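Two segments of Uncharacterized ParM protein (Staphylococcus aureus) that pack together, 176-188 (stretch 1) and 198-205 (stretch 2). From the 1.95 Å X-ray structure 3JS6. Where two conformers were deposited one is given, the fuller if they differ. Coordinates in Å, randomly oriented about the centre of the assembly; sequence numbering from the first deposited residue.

Stretch 1 176-188: KVFKAFTEGKYSV
Stretch 2 (198-205) IDTYQNMK

The contact is an antiparallel pairing of two strands, extended at one end by a turn whose selenomethionine packs against the segment leading into the first strand. Strands 185-188 and 198-202 run at 162° between their N-to-C directions, with axes approaching to 4.6 Å; phi/psi values lie near -120/135 throughout both.

The register pairs Lys-185 with Gln-202, Tyr-186 with Tyr-201, Ser-187 with Thr-200 and Val-188 with Asp-199. CA-CA spacing alternates as antiparallel pairing requires: 5.2 Å at the hydrogen-bonded pairs Tyr-186/Tyr-201 and Val-188/Asp-199, and 4.4 Å for Lys-185/Gln-202 and 4.3 Å for Ser-187/Thr-200, the non-hydrogen-bonded pairs of the backbone ladder. Tyr-186 N donates to Tyr-201 O and Tyr-201 N to Tyr-186 O, both at 2.8 Å; Val-188 N reaches Asp-199 O at 2.8 Å, and Asp-199 N returns to Val-188 O at 3.0 Å. Angles at hydrogen of 159-168° show nearly straight bonds.

Side chains alternate between faces. Lys-185, Ser-187, Thr-200 and Gln-202 share one, where Ser-187 OG (chi1 m) donates to Thr-200 OG1 (chi1 m) at 2.8 Å. Extended Lys-185, all t, places CD 3.5 Å from Gln-202 OE1. Tyr-186 (m), Val-188 (t), Asp-199 (m) and Tyr-201 (m) occupy the other.

Beyond the paired strands, Asn-203 N donates to Gly-184 O at 2.9 Å. Gln-202 to Lys-205 forms a type I' turn, with Asn-203 at 50/50 and Met-204 at 66/9. Asn-203 CA approaches Thr-182 O at 3.1 Å, a CA-H...O contact. Water 1 links the segments, donating to Phe-181 O (2.8 Å) and Gly-184 O (2.9 Å) and accepting from Met-204 N (2.7 Å).

Met-204 (m, t, m) has the largest covered area, 94 Å². Met-204 CG lies 3.7 Å from Phe-181 CE2, obliquely to the ring, whereas Met-204 SE is 4.3 Å from Val-177 CG2. Phe-181 adopts chi1 t.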

# COMPACT_ATOMS: atom_id res chain seq x y z
N LYS A 176 -5.93 20.66 4.85
CA LYS A 176 -6.16 20.74 6.29
C LYS A 176 -6.90 19.55 6.85
O LYS A 176 -7.87 19.07 6.25
CB LYS A 176 -6.93 22.02 6.64
CG LYS A 176 -7.94 22.47 5.62
CD LYS A 176 -8.71 23.68 6.16
CE LYS A 176 -7.78 24.78 6.68
NZ LYS A 176 -7.00 25.44 5.59
N VAL A 177 -6.44 19.06 7.99
CA VAL A 177 -7.07 17.93 8.64
C VAL A 177 -8.39 18.43 9.21
O VAL A 177 -8.49 19.61 9.57
CB VAL A 177 -6.20 17.40 9.79
CG1 VAL A 177 -4.87 16.91 9.24
CG2 VAL A 177 -5.98 18.49 10.81
N PHE A 178 -9.40 17.57 9.31
CA PHE A 178 -10.70 17.98 9.85
C PHE A 178 -10.50 18.43 11.29
O PHE A 178 -9.70 17.85 12.02
CB PHE A 178 -11.72 16.84 9.80
CG PHE A 178 -12.11 16.40 8.40
CD1 PHE A 178 -11.84 17.21 7.29
CD2 PHE A 178 -12.77 15.19 8.20
CE1 PHE A 178 -12.22 16.80 6.00
CE2 PHE A 178 -13.16 14.77 6.92
CZ PHE A 178 -12.88 15.58 5.81
N LYS A 179 -11.21 19.46 11.70
CA LYS A 179 -11.07 19.93 13.07
C LYS A 179 -11.22 18.80 14.08
O LYS A 179 -10.39 18.66 14.98
CB LYS A 179 -12.10 21.03 13.35
CG LYS A 179 -12.04 22.16 12.31
CD LYS A 179 -13.00 23.31 12.66
CE LYS A 179 -13.34 24.15 11.43
NZ LYS A 179 -14.31 23.43 10.54
N ALA A 180 -12.24 17.96 13.92
CA ALA A 180 -12.44 16.87 14.86
C ALA A 180 -11.21 15.97 15.01
O ALA A 180 -10.94 15.45 16.09
CB ALA A 180 -13.64 16.04 14.43
N PHE A 181 -10.47 15.78 13.92
CA PHE A 181 -9.30 14.91 13.93
C PHE A 181 -8.17 15.42 14.82
O PHE A 181 -7.45 14.62 15.41
CB PHE A 181 -8.80 14.70 12.50
CG PHE A 181 -7.66 13.72 12.39
CD1 PHE A 181 -7.83 12.39 12.75
CD2 PHE A 181 -6.41 14.13 11.93
CE1 PHE A 181 -6.77 11.48 12.66
CE2 PHE A 181 -5.35 13.24 11.83
CZ PHE A 181 -5.53 11.91 12.20
N THR A 182 -8.03 16.73 14.92
CA THR A 182 -6.95 17.31 15.73
C THR A 182 -7.05 16.96 17.21
O THR A 182 -6.04 16.90 17.90
CB THR A 182 -6.90 18.86 15.59
OG1 THR A 182 -8.09 19.43 16.13
CG2 THR A 182 -6.80 19.26 14.13
N GLU A 183 -8.26 16.76 17.72
CA GLU A 183 -8.40 16.41 19.12
C GLU A 183 -9.34 15.22 19.31
O GLU A 183 -10.09 15.17 20.27
CB GLU A 183 -8.90 17.61 19.92
CG GLU A 183 -9.56 18.69 19.08
CD GLU A 183 -10.06 19.85 19.91
OE1 GLU A 183 -9.24 20.69 20.34
OE2 GLU A 183 -11.29 19.93 20.14
N GLY A 184 -9.30 14.25 18.40
CA GLY A 184 -10.16 13.11 18.54
C GLY A 184 -9.39 11.82 18.69
O GLY A 184 -8.17 11.82 18.65
N LYS A 185 -10.12 10.73 18.88
CA LYS A 185 -9.53 9.41 19.03
C LYS A 185 -10.04 8.58 17.86
O LYS A 185 -11.25 8.47 17.63
CB LYS A 185 -9.96 8.80 20.36
CG LYS A 185 -9.29 7.49 20.68
CD LYS A 185 -9.47 7.17 22.16
CE LYS A 185 -8.99 5.78 22.51
NZ LYS A 185 -8.97 5.57 23.98
N TYR A 186 -9.10 8.01 17.11
CA TYR A 186 -9.47 7.24 15.93
C TYR A 186 -8.67 5.98 15.87
O TYR A 186 -7.52 5.96 16.31
CB TYR A 186 -9.16 8.01 14.65
CG TYR A 186 -9.97 9.27 14.48
CD1 TYR A 186 -9.72 10.38 15.28
CD2 TYR A 186 -11.01 9.33 13.56
CE1 TYR A 186 -10.51 11.53 15.17
CE2 TYR A 186 -11.81 10.47 13.45
CZ TYR A 186 -11.54 11.56 14.25
OH TYR A 186 -12.31 12.69 14.15
N SER A 187 -9.25 4.94 15.30
CA SER A 187 -8.51 3.70 15.17
C SER A 187 -8.61 3.23 13.75
O SER A 187 -9.60 3.47 13.06
CB SER A 187 -9.06 2.63 16.12
OG SER A 187 -8.82 2.98 17.48
N VAL A 188 -7.53 2.63 13.30
CA VAL A 188 -7.49 2.07 11.96
C VAL A 188 -7.49 0.57 12.18
O VAL A 188 -6.56 0.05 12.81
CB VAL A 188 -6.21 2.45 11.21
CG1 VAL A 188 -6.19 1.75 9.82
CG2 VAL A 188 -6.14 3.97 11.06
N ILE A 198 -4.57 -3.11 14.47
CA ILE A 198 -5.30 -1.97 15.00
C ILE A 198 -4.28 -0.93 15.45
O ILE A 198 -3.37 -1.24 16.22
CB ILE A 198 -6.18 -2.33 16.21
CG1 ILE A 198 -7.39 -3.17 15.78
CG2 ILE A 198 -6.67 -1.05 16.90
CD1 ILE A 198 -7.05 -4.53 15.15
N ASP A 199 -4.42 0.29 14.92
CA ASP A 199 -3.55 1.40 15.26
C ASP A 199 -4.45 2.51 15.74
O ASP A 199 -5.36 2.95 15.03
CB ASP A 199 -2.76 1.87 14.03
CG ASP A 199 -1.58 0.97 13.73
OD1 ASP A 199 -0.60 1.01 14.48
OD2 ASP A 199 -1.65 0.20 12.76
N THR A 200 -4.19 2.97 16.96
CA THR A 200 -5.01 4.01 17.57
C THR A 200 -4.28 5.34 17.66
O THR A 200 -3.10 5.41 17.99
CB THR A 200 -5.48 3.53 18.95
OG1 THR A 200 -6.37 2.42 18.75
CG2 THR A 200 -6.19 4.62 19.70
N TYR A 201 -5.01 6.40 17.35
CA TYR A 201 -4.49 7.75 17.34
C TYR A 201 -5.32 8.65 18.24
O TYR A 201 -6.55 8.56 18.25
CB TYR A 201 -4.51 8.31 15.90
CG TYR A 201 -3.41 7.77 15.01
CD1 TYR A 201 -3.41 6.44 14.57
CD2 TYR A 201 -2.33 8.58 14.66
CE1 TYR A 201 -2.34 5.94 13.80
CE2 TYR A 201 -1.28 8.09 13.91
CZ TYR A 201 -1.28 6.77 13.48
OH TYR A 201 -0.20 6.31 12.77
N GLN A 202 -4.66 9.52 18.97
CA GLN A 202 -5.34 10.47 19.84
C GLN A 202 -4.67 11.82 19.60
O GLN A 202 -3.44 11.96 19.71
CB GLN A 202 -5.20 10.06 21.31
CG GLN A 202 -5.74 11.11 22.30
CD GLN A 202 -7.23 10.99 22.54
OE1 GLN A 202 -7.70 10.00 23.09
NE2 GLN A 202 -7.98 12.00 22.13
N ASN A 203 -5.48 12.82 19.25
CA ASN A 203 -4.95 14.15 18.97
C ASN A 203 -3.79 14.03 18.00
O ASN A 203 -2.69 14.55 18.25
CB ASN A 203 -4.48 14.85 20.26
CG ASN A 203 -5.56 14.87 21.33
OD1 ASN A 203 -6.75 14.84 21.03
ND2 ASN A 203 -5.14 14.93 22.59
N MSE A 204 -4.04 13.30 16.92
CA MSE A 204 -3.08 13.10 15.84
C MSE A 204 -1.82 12.34 16.15
O MSE A 204 -0.92 12.30 15.31
CB MSE A 204 -2.68 14.45 15.24
CG MSE A 204 -3.85 15.18 14.61
SE MSE A 204 -3.30 16.77 13.68
CE MSE A 204 -2.88 17.86 15.29
N LYS A 205 -1.73 11.74 17.33
CA LYS A 205 -0.52 11.00 17.63
C LYS A 205 -0.85 9.55 17.94
O LYS A 205 -1.78 9.28 18.69
CB LYS A 205 0.21 11.64 18.83
CG LYS A 205 1.61 11.12 19.00
CD LYS A 205 2.28 11.68 20.24
CE LYS A 205 2.19 12.90 20.49
O HOH W 1 -6.42 12.23 16.40
O HOH W 2 -3.89 -0.38 11.20